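Local coordinates for Thiol:disulfide interchange protein DsbA (Neisseria meningitidis serogroup B, PDB 2ZNM), which probably acts as a thiol-disulfide oxidoreductase of the periplasm, exchanging disulfide bonds through a redox-active cysteine pair on a thioredoxin fold, at residues Y9-K14 and G158-I163; L27-Y32 and T151-V156. All blocks are in the same frame, centred on the assembly; numbering follows the deposited sequence.

In the fold
Strand 9-11, near the N terminus, forms one outer edge of a five-stranded mixed sheet; its partner, strand 160-162, arrives only after the chain has passed through most of the fold. Contact 1 therefore closes a long loop, and contact 2 is nested inside it. The chain runs from strand 9-11 to strand 24-30, then through helix 42-50, strand 55-61 and the helices between 69 and 145, before T151-V156 returns to pair with L27-Y32. Strands 153-156 and 160-162 form a hairpin, and a probable hydrogen bond from V162 N to V154 O joins the contacts, centred about 12 Å apart. L12 packs on I155. The two contacts tie the N-terminal edge strand to the middle of the thioredoxin sheet.

Contact 1. Residues Y9-K14 and G158-I163; sequences YLVLDK and GKYRVI
Three backbone hydrogen bonds join Y9-K14 to G158-I163: L10 N to R161 O, R161 N to L10 O and, past the end of strand 9-11, L12 N to K159 O, each 2.8 Å long. The bond from R161 N is nearly straight (172° at the hydrogen). R161 O and L10 O each take a second, weaker donor, Y9 CA-H and Y160 CA-H respectively. The pairing adds an antiparallel edge strand to the thioredoxin sheet; on its other side strand 160-162 carries a classic beta bulge, K159 and Y160 together opposite V156 of strand 153-156. The side chains of Y9 and Y160 run alongside each other, ring planes inclined at 80° and Y9 CD1 3.6 Å from Y160 CD1. V11 CG2 comes to the edge of the Y160 ring at CE1, 4.1 Å away, while the Y160 hydroxyl hydrogen-bonds E185 of helix 167-185. On the other face, I163 CD1 reaches L10 CG at 3.7 Å. Beside its backbone bond, L12 lays CB 3.4 Å from K159 O and CD1 near G158 O, and its side chain lies across that of R161. With CG anti to the backbone N (chi1 -176°), R161 extends past L12 CD2, 4.0 Å from R161 NH1, to a hydrogen bond from NH2 to R147 O.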
ATOM      1  N   TYR A   9      -5.978  16.377  -9.300  1.00 57.79           N
ATOM      2  CA  TYR A   9      -6.696  15.144  -8.985  1.00 57.34           C
ATOM      3  C   TYR A   9      -7.588  14.661 -10.132  1.00 57.28           C
ATOM      4  O   TYR A   9      -7.942  15.428 -11.035  1.00 57.09           O
ATOM      5  CB  TYR A   9      -7.528  15.319  -7.704  1.00 57.23           C
ATOM      6  CG  TYR A   9      -8.779  16.179  -7.850  1.00 56.72           C
ATOM      7  CD1 TYR A   9     -10.037  15.592  -7.986  1.00 56.62           C
ATOM      8  CD2 TYR A   9      -8.705  17.573  -7.830  1.00 56.78           C
ATOM      9  CE1 TYR A   9     -11.191  16.370  -8.115  1.00 56.18           C
ATOM     10  CE2 TYR A   9      -9.855  18.363  -7.961  1.00 56.38           C
ATOM     11  CZ  TYR A   9     -11.093  17.751  -8.099  1.00 56.49           C
ATOM     12  OH  TYR A   9     -12.235  18.515  -8.221  1.00 56.82           O
ATOM     13  N   LEU A  10      -7.947  13.382 -10.074  1.00 57.24           N
ATOM     14  CA  LEU A  10      -8.834  12.762 -11.055  1.00 57.27           C
ATOM     15  C   LEU A  10      -9.978  12.033 -10.357  1.00 57.25           C
ATOM     16  O   LEU A  10      -9.817  11.510  -9.253  1.00 57.04           O
ATOM     17  CB  LEU A  10      -8.058  11.787 -11.953  1.00 57.24           C
ATOM     18  CG  LEU A  10      -7.056  12.356 -12.964  1.00 57.03           C
ATOM     19  CD1 LEU A  10      -6.253  11.241 -13.603  1.00 56.78           C
ATOM     20  CD2 LEU A  10      -7.753  13.195 -14.034  1.00 57.77           C
ATOM     21  N   VAL A  11     -11.132  12.008 -11.014  1.00 57.13           N
ATOM     22  CA  VAL A  11     -12.310  11.331 -10.491  1.00 57.16           C
ATOM     23  C   VAL A  11     -12.317   9.890 -10.990  1.00 57.18           C
ATOM     24  O   VAL A  11     -12.344   9.649 -12.196  1.00 57.17           O
ATOM     25  CB  VAL A  11     -13.623  12.036 -10.937  1.00 57.12           C
ATOM     26  CG1 VAL A  11     -14.813  11.500 -10.152  1.00 57.15           C
ATOM     27  CG2 VAL A  11     -13.521  13.550 -10.772  1.00 57.04           C
ATOM     28  N   LEU A  12     -12.275   8.934 -10.065  1.00 57.37           N
ATOM     29  CA  LEU A  12     -12.380   7.527 -10.439  1.00 57.48           C
ATOM     30  C   LEU A  12     -13.751   7.271 -11.045  1.00 57.81           C
ATOM     31  O   LEU A  12     -14.754   7.819 -10.582  1.00 57.80           O
ATOM     32  CB  LEU A  12     -12.151   6.607  -9.238  1.00 57.34           C
ATOM     33  CG  LEU A  12     -10.757   6.454  -8.607  1.00 56.94           C
ATOM     34  CD1 LEU A  12     -10.784   5.293  -7.640  1.00 55.85           C
ATOM     35  CD2 LEU A  12      -9.652   6.239  -9.633  1.00 56.59           C
ATOM     36  N   ASP A  13     -13.788   6.449 -12.089  1.00 58.17           N
ATOM     37  CA  ASP A  13     -15.033   6.175 -12.795  1.00 58.46           C
ATOM     38  C   ASP A  13     -15.919   5.235 -11.972  1.00 58.34           C
ATOM     39  O   ASP A  13     -17.136   5.412 -11.916  1.00 58.30           O
ATOM     40  CB  ASP A  13     -14.758   5.623 -14.203  1.00 58.76           C
ATOM     41  CG  ASP A  13     -15.657   6.261 -15.269  1.00 59.84           C
ATOM     42  OD1 ASP A  13     -15.718   7.512 -15.349  1.00 60.56           O
ATOM     43  OD2 ASP A  13     -16.301   5.512 -16.037  1.00 60.89           O
ATOM     44  N   LYS A  14     -15.298   4.242 -11.341  1.00 58.09           N
ATOM     45  CA  LYS A  14     -15.964   3.412 -10.342  1.00 58.12           C
ATOM     46  C   LYS A  14     -15.221   3.590  -9.023  1.00 57.91           C
ATOM     47  O   LYS A  14     -13.996   3.499  -8.995  1.00 58.30           O
ATOM     48  CB  LYS A  14     -15.950   1.934 -10.748  1.00 58.21           C
ATOM     49  CG  LYS A  14     -16.772   1.578 -11.983  1.00 58.87           C
ATOM     50  CD  LYS A  14     -18.267   1.463 -11.670  1.00 59.78           C
ATOM     51  CE  LYS A  14     -18.947   0.443 -12.573  1.00 60.61           C
ATOM     52  NZ  LYS A  14     -18.414  -0.938 -12.350  1.00 59.96           N
ATOM     53  N   GLY A 158     -12.004   6.791  -1.620  1.00 49.50           N
ATOM     54  CA  GLY A 158     -12.395   5.857  -2.679  1.00 49.52           C
ATOM     55  C   GLY A 158     -12.694   6.464  -4.042  1.00 49.75           C
ATOM     56  O   GLY A 158     -12.977   5.737  -5.001  1.00 49.70           O
ATOM     57  N   LYS A 159     -12.609   7.787  -4.144  1.00 50.10           N
ATOM     58  CA  LYS A 159     -13.160   8.513  -5.294  1.00 50.68           C
ATOM     59  C   LYS A 159     -12.142   9.298  -6.102  1.00 50.99           C
ATOM     60  O   LYS A 159     -12.285   9.431  -7.321  1.00 50.78           O
ATOM     61  CB  LYS A 159     -14.241   9.498  -4.832  1.00 50.48           C
ATOM     62  CG  LYS A 159     -15.623   8.910  -4.650  1.00 50.50           C
ATOM     63  CD  LYS A 159     -16.636  10.020  -4.372  1.00 50.76           C
ATOM     64  CE  LYS A 159     -18.045   9.581  -4.759  1.00 51.82           C
ATOM     65  NZ  LYS A 159     -19.046  10.675  -4.588  1.00 52.72           N
ATOM     66  N   TYR A 160     -11.139   9.845  -5.418  1.00 51.53           N
ATOM     67  CA  TYR A 160     -10.260  10.828  -6.041  1.00 52.16           C
ATOM     68  C   TYR A 160      -8.816  10.385  -6.025  1.00 52.29           C
ATOM     69  O   TYR A 160      -8.256  10.067  -4.973  1.00 52.15           O
ATOM     70  CB  TYR A 160     -10.410  12.210  -5.394  1.00 52.38           C
ATOM     71  CG  TYR A 160     -11.809  12.762  -5.437  1.00 52.69           C
ATOM     72  CD1 TYR A 160     -12.346  13.261  -6.625  1.00 53.08           C
ATOM     73  CD2 TYR A 160     -12.598  12.793  -4.290  1.00 53.22           C
ATOM     74  CE1 TYR A 160     -13.637  13.780  -6.676  1.00 53.25           C
ATOM     75  CE2 TYR A 160     -13.898  13.316  -4.327  1.00 53.54           C
ATOM     76  CZ  TYR A 160     -14.404  13.804  -5.524  1.00 53.10           C
ATOM     77  OH  TYR A 160     -15.672  14.312  -5.572  1.00 53.34           O
ATOM     78  N   ARG A 161      -8.233  10.377  -7.219  1.00 52.79           N
ATOM     79  CA  ARG A 161      -6.882   9.889  -7.461  1.00 53.40           C
ATOM     80  C   ARG A 161      -5.967  11.095  -7.564  1.00 53.38           C
ATOM     81  O   ARG A 161      -6.212  12.001  -8.366  1.00 53.42           O
ATOM     82  CB  ARG A 161      -6.866   9.103  -8.772  1.00 53.48           C
ATOM     83  CG  ARG A 161      -5.563   8.422  -9.150  1.00 55.45           C
ATOM     84  CD  ARG A 161      -5.785   7.760 -10.500  1.00 58.74           C
ATOM     85  NE  ARG A 161      -4.929   6.600 -10.724  1.00 61.31           N
ATOM     86  CZ  ARG A 161      -5.299   5.523 -11.410  1.00 60.62           C
ATOM     87  NH1 ARG A 161      -6.523   5.436 -11.912  1.00 59.60           N
ATOM     88  NH2 ARG A 161      -4.457   4.518 -11.563  1.00 60.37           N
ATOM     89  N   VAL A 162      -4.928  11.110  -6.739  1.00 53.27           N
ATOM     90  CA  VAL A 162      -3.980  12.213  -6.730  1.00 53.68           C
ATOM     91  C   VAL A 162      -3.195  12.271  -8.039  1.00 54.26           C
ATOM     92  O   VAL A 162      -2.812  11.233  -8.590  1.00 54.61           O
ATOM     93  CB  VAL A 162      -3.002  12.093  -5.535  1.00 53.54           C
ATOM     94  CG1 VAL A 162      -1.905  13.145  -5.618  1.00 53.02           C
ATOM     95  CG2 VAL A 162      -3.759  12.210  -4.222  1.00 53.03           C
ATOM     96  N   ILE A 163      -2.981  13.486  -8.535  1.00 54.77           N
ATOM     97  CA  ILE A 163      -1.983  13.740  -9.567  1.00 55.59           C
ATOM     98  C   ILE A 163      -0.781  14.400  -8.901  1.00 56.09           C
ATOM     99  O   ILE A 163      -0.907  15.477  -8.324  1.00 56.16           O
ATOM    100  CB  ILE A 163      -2.519  14.660 -10.699  1.00 55.42           C
ATOM    101  CG1 ILE A 163      -3.739  14.028 -11.378  1.00 55.25           C
ATOM    102  CG2 ILE A 163      -1.403  14.967 -11.715  1.00 55.59           C
ATOM    103  CD1 ILE A 163      -4.372  14.889 -12.460  1.00 55.57           C
TER

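Contact 2. Residues L27-Y32 and T151-V156; sequences LEFFGY and TPTVIV
L27-Y32 and T151-V156 pair antiparallel, strand axes 4.8 Å apart at 161°, through four backbone hydrogen bonds: L27 N to I155 O and I155 N to L27 O, then F29 N to T153 O and the longer return from T153 N to F29 O (3.2 Å). L27, F29, T153 and I155 share one face. There the F29 ring edge meets I155, F29 CE1 3.5 Å from I155 CD1. T153 OG1, set between its backbone N and carbonyl carbon (chi1 59°), lies 3.6 Å from F29 CB. On the other face, E28 CG, anti to the backbone N (chi1 -162°), is 4.1 Å from V154 CG2, and the extended chain beyond it brings OE2 3.7 Å from P152 CB and close to D41 OD1, a like charge. P152 follows a cis peptide bond and matches the cis-proline beside the active-site cysteines in thioredoxin-fold oxidoreductases. Before it, T151 lays CG2 against the backbone of F30, 3.8 Å from F30 C, and also touches C34, of the predicted redox-active pair. Strand 55-61 flanks 24-30 on its other edge and 160-162 flanks 153-156, while L43 of helix 42-50 packs on E28 and V154, and I175 of helix 167-185 on V154.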
ATOM      1  N   LEU A  27      -5.885   5.702   0.543  1.00 48.70           N
ATOM      2  CA  LEU A  27      -5.366   4.435   0.082  1.00 48.40           C
ATOM      3  C   LEU A  27      -4.151   4.659  -0.802  1.00 48.58           C
ATOM      4  O   LEU A  27      -4.198   5.448  -1.766  1.00 48.50           O
ATOM      5  CB  LEU A  27      -6.462   3.655  -0.651  1.00 48.28           C
ATOM      6  CG  LEU A  27      -6.176   2.538  -1.659  1.00 48.16           C
ATOM      7  CD1 LEU A  27      -5.557   1.325  -1.003  1.00 47.14           C
ATOM      8  CD2 LEU A  27      -7.493   2.174  -2.360  1.00 47.93           C
ATOM      9  N   GLU A  28      -3.062   3.978  -0.450  1.00 48.59           N
ATOM     10  CA  GLU A  28      -1.841   3.965  -1.271  1.00 49.02           C
ATOM     11  C   GLU A  28      -1.591   2.603  -1.922  1.00 48.48           C
ATOM     12  O   GLU A  28      -1.453   1.603  -1.225  1.00 48.20           O
ATOM     13  CB  GLU A  28      -0.621   4.363  -0.433  1.00 48.81           C
ATOM     14  CG  GLU A  28       0.568   4.798  -1.268  1.00 50.63           C
ATOM     15  CD  GLU A  28       1.913   4.574  -0.574  1.00 54.88           C
ATOM     16  OE1 GLU A  28       2.116   3.500   0.040  1.00 55.46           O
ATOM     17  OE2 GLU A  28       2.778   5.469  -0.659  1.00 55.17           O
ATOM     18  N   PHE A  29      -1.542   2.568  -3.251  1.00 48.69           N
ATOM     19  CA  PHE A  29      -0.971   1.403  -3.969  1.00 49.27           C
ATOM     20  C   PHE A  29       0.538   1.557  -4.100  1.00 49.80           C
ATOM     21  O   PHE A  29       1.022   2.607  -4.529  1.00 50.12           O
ATOM     22  CB  PHE A  29      -1.596   1.214  -5.356  1.00 48.90           C
ATOM     23  CG  PHE A  29      -3.057   0.861  -5.321  1.00 49.28           C
ATOM     24  CD1 PHE A  29      -4.023   1.856  -5.334  1.00 48.54           C
ATOM     25  CD2 PHE A  29      -3.465  -0.471  -5.265  1.00 48.63           C
ATOM     26  CE1 PHE A  29      -5.369   1.524  -5.294  1.00 48.99           C
ATOM     27  CE2 PHE A  29      -4.799  -0.802  -5.221  1.00 47.41           C
ATOM     28  CZ  PHE A  29      -5.755   0.186  -5.242  1.00 47.97           C
ATOM     29  N   PHE A  30       1.268   0.503  -3.732  1.00 50.22           N
ATOM     30  CA  PHE A  30       2.724   0.539  -3.659  1.00 50.01           C
ATOM     31  C   PHE A  30       3.340  -0.771  -4.174  1.00 50.64           C
ATOM     32  O   PHE A  30       2.635  -1.747  -4.458  1.00 50.87           O
ATOM     33  CB  PHE A  30       3.162   0.757  -2.202  1.00 49.70           C
ATOM     34  CG  PHE A  30       3.140  -0.500  -1.366  1.00 48.67           C
ATOM     35  CD1 PHE A  30       1.954  -1.001  -0.877  1.00 48.04           C
ATOM     36  CD2 PHE A  30       4.321  -1.194  -1.088  1.00 49.64           C
ATOM     37  CE1 PHE A  30       1.927  -2.160  -0.131  1.00 47.41           C
ATOM     38  CE2 PHE A  30       4.301  -2.350  -0.344  1.00 47.34           C
ATOM     39  CZ  PHE A  30       3.095  -2.833   0.139  1.00 48.22           C
ATOM     40  N   GLY A  31       4.667  -0.779  -4.279  1.00 51.02           N
ATOM     41  CA  GLY A  31       5.423  -1.982  -4.574  1.00 51.20           C
ATOM     42  C   GLY A  31       6.643  -2.030  -3.689  1.00 51.47           C
ATOM     43  O   GLY A  31       7.178  -0.989  -3.315  1.00 52.25           O
ATOM     44  N   TYR A  32       7.093  -3.234  -3.348  1.00 51.88           N
ATOM     45  CA  TYR A  32       8.364  -3.411  -2.629  1.00 51.80           C
ATOM     46  C   TYR A  32       9.600  -3.110  -3.490  1.00 52.08           C
ATOM     47  O   TYR A  32      10.741  -3.137  -2.996  1.00 52.26           O
ATOM     48  CB  TYR A  32       8.457  -4.816  -2.050  1.00 51.57           C
ATOM     49  CG  TYR A  32       7.602  -5.043  -0.830  1.00 52.15           C
ATOM     50  CD1 TYR A  32       7.861  -4.363   0.367  1.00 52.39           C
ATOM     51  CD2 TYR A  32       6.549  -5.953  -0.857  1.00 51.75           C
ATOM     52  CE1 TYR A  32       7.078  -4.571   1.497  1.00 52.08           C
ATOM     53  CE2 TYR A  32       5.756  -6.172   0.269  1.00 53.01           C
ATOM     54  CZ  TYR A  32       6.031  -5.480   1.441  1.00 52.61           C
ATOM     55  OH  TYR A  32       5.261  -5.698   2.553  1.00 53.49           O
ATOM     56  N   THR A 151       3.248   3.502  -9.369  1.00 57.99           N
ATOM     57  CA  THR A 151       3.462   3.487  -7.924  1.00 57.47           C
ATOM     58  C   THR A 151       4.359   4.658  -7.523  1.00 57.06           C
ATOM     59  O   THR A 151       5.342   4.933  -8.200  1.00 57.27           O
ATOM     60  CB  THR A 151       4.062   2.147  -7.419  1.00 57.15           C
ATOM     61  OG1 THR A 151       5.212   1.814  -8.198  1.00 58.38           O
ATOM     62  CG2 THR A 151       3.052   1.006  -7.518  1.00 57.24           C
ATOM     63  N   PRO A 152       3.994   5.383  -6.456  1.00 56.77           N
ATOM     64  CA  PRO A 152       2.751   5.189  -5.686  1.00 56.84           C
ATOM     65  C   PRO A 152       1.534   5.823  -6.381  1.00 56.41           C
ATOM     66  O   PRO A 152       1.676   6.799  -7.123  1.00 56.46           O
ATOM     67  CB  PRO A 152       3.047   5.913  -4.370  1.00 56.55           C
ATOM     68  CG  PRO A 152       3.946   7.045  -4.779  1.00 56.90           C
ATOM     69  CD  PRO A 152       4.798   6.501  -5.928  1.00 56.97           C
ATOM     70  N   THR A 153       0.354   5.249  -6.188  1.00 55.96           N
ATOM     71  CA  THR A 153      -0.858   5.980  -6.529  1.00 55.61           C
ATOM     72  C   THR A 153      -1.734   6.093  -5.294  1.00 54.33           C
ATOM     73  O   THR A 153      -1.940   5.108  -4.577  1.00 54.14           O
ATOM     74  CB  THR A 153      -1.623   5.431  -7.774  1.00 56.13           C
ATOM     75  OG1 THR A 153      -1.993   4.066  -7.571  1.00 58.61           O
ATOM     76  CG2 THR A 153      -0.758   5.525  -9.023  1.00 55.92           C
ATOM     77  N   VAL A 154      -2.208   7.312  -5.040  1.00 52.97           N
ATOM     78  CA  VAL A 154      -3.019   7.609  -3.866  1.00 51.79           C
ATOM     79  C   VAL A 154      -4.470   7.900  -4.259  1.00 51.48           C
ATOM     80  O   VAL A 154      -4.744   8.752  -5.100  1.00 50.95           O
ATOM     81  CB  VAL A 154      -2.423   8.780  -3.020  1.00 51.87           C
ATOM     82  CG1 VAL A 154      -3.340   9.139  -1.856  1.00 50.78           C
ATOM     83  CG2 VAL A 154      -1.028   8.420  -2.502  1.00 50.81           C
ATOM     84  N   ILE A 155      -5.386   7.166  -3.632  1.00 51.09           N
ATOM     85  CA  ILE A 155      -6.816   7.393  -3.773  1.00 50.71           C
ATOM     86  C   ILE A 155      -7.459   7.791  -2.428  1.00 50.39           C
ATOM     87  O   ILE A 155      -7.236   7.135  -1.399  1.00 50.21           O
ATOM     88  CB  ILE A 155      -7.494   6.172  -4.413  1.00 50.69           C
ATOM     89  CG1 ILE A 155      -6.770   5.855  -5.731  1.00 51.73           C
ATOM     90  CG2 ILE A 155      -8.976   6.455  -4.652  1.00 50.25           C
ATOM     91  CD1 ILE A 155      -6.978   4.477  -6.284  1.00 52.99           C
ATOM     92  N   VAL A 156      -8.239   8.871  -2.454  1.00 49.75           N
ATOM     93  CA  VAL A 156      -8.833   9.457  -1.251  1.00 49.46           C
ATOM     94  C   VAL A 156     -10.357   9.269  -1.221  1.00 49.65           C
ATOM     95  O   VAL A 156     -11.059   9.581  -2.195  1.00 49.60           O
ATOM     96  CB  VAL A 156      -8.515  10.969  -1.134  1.00 49.61           C
ATOM     97  CG1 VAL A 156      -9.068  11.549   0.188  1.00 49.42           C
ATOM     98  CG2 VAL A 156      -7.016  11.236  -1.270  1.00 48.35           C
TER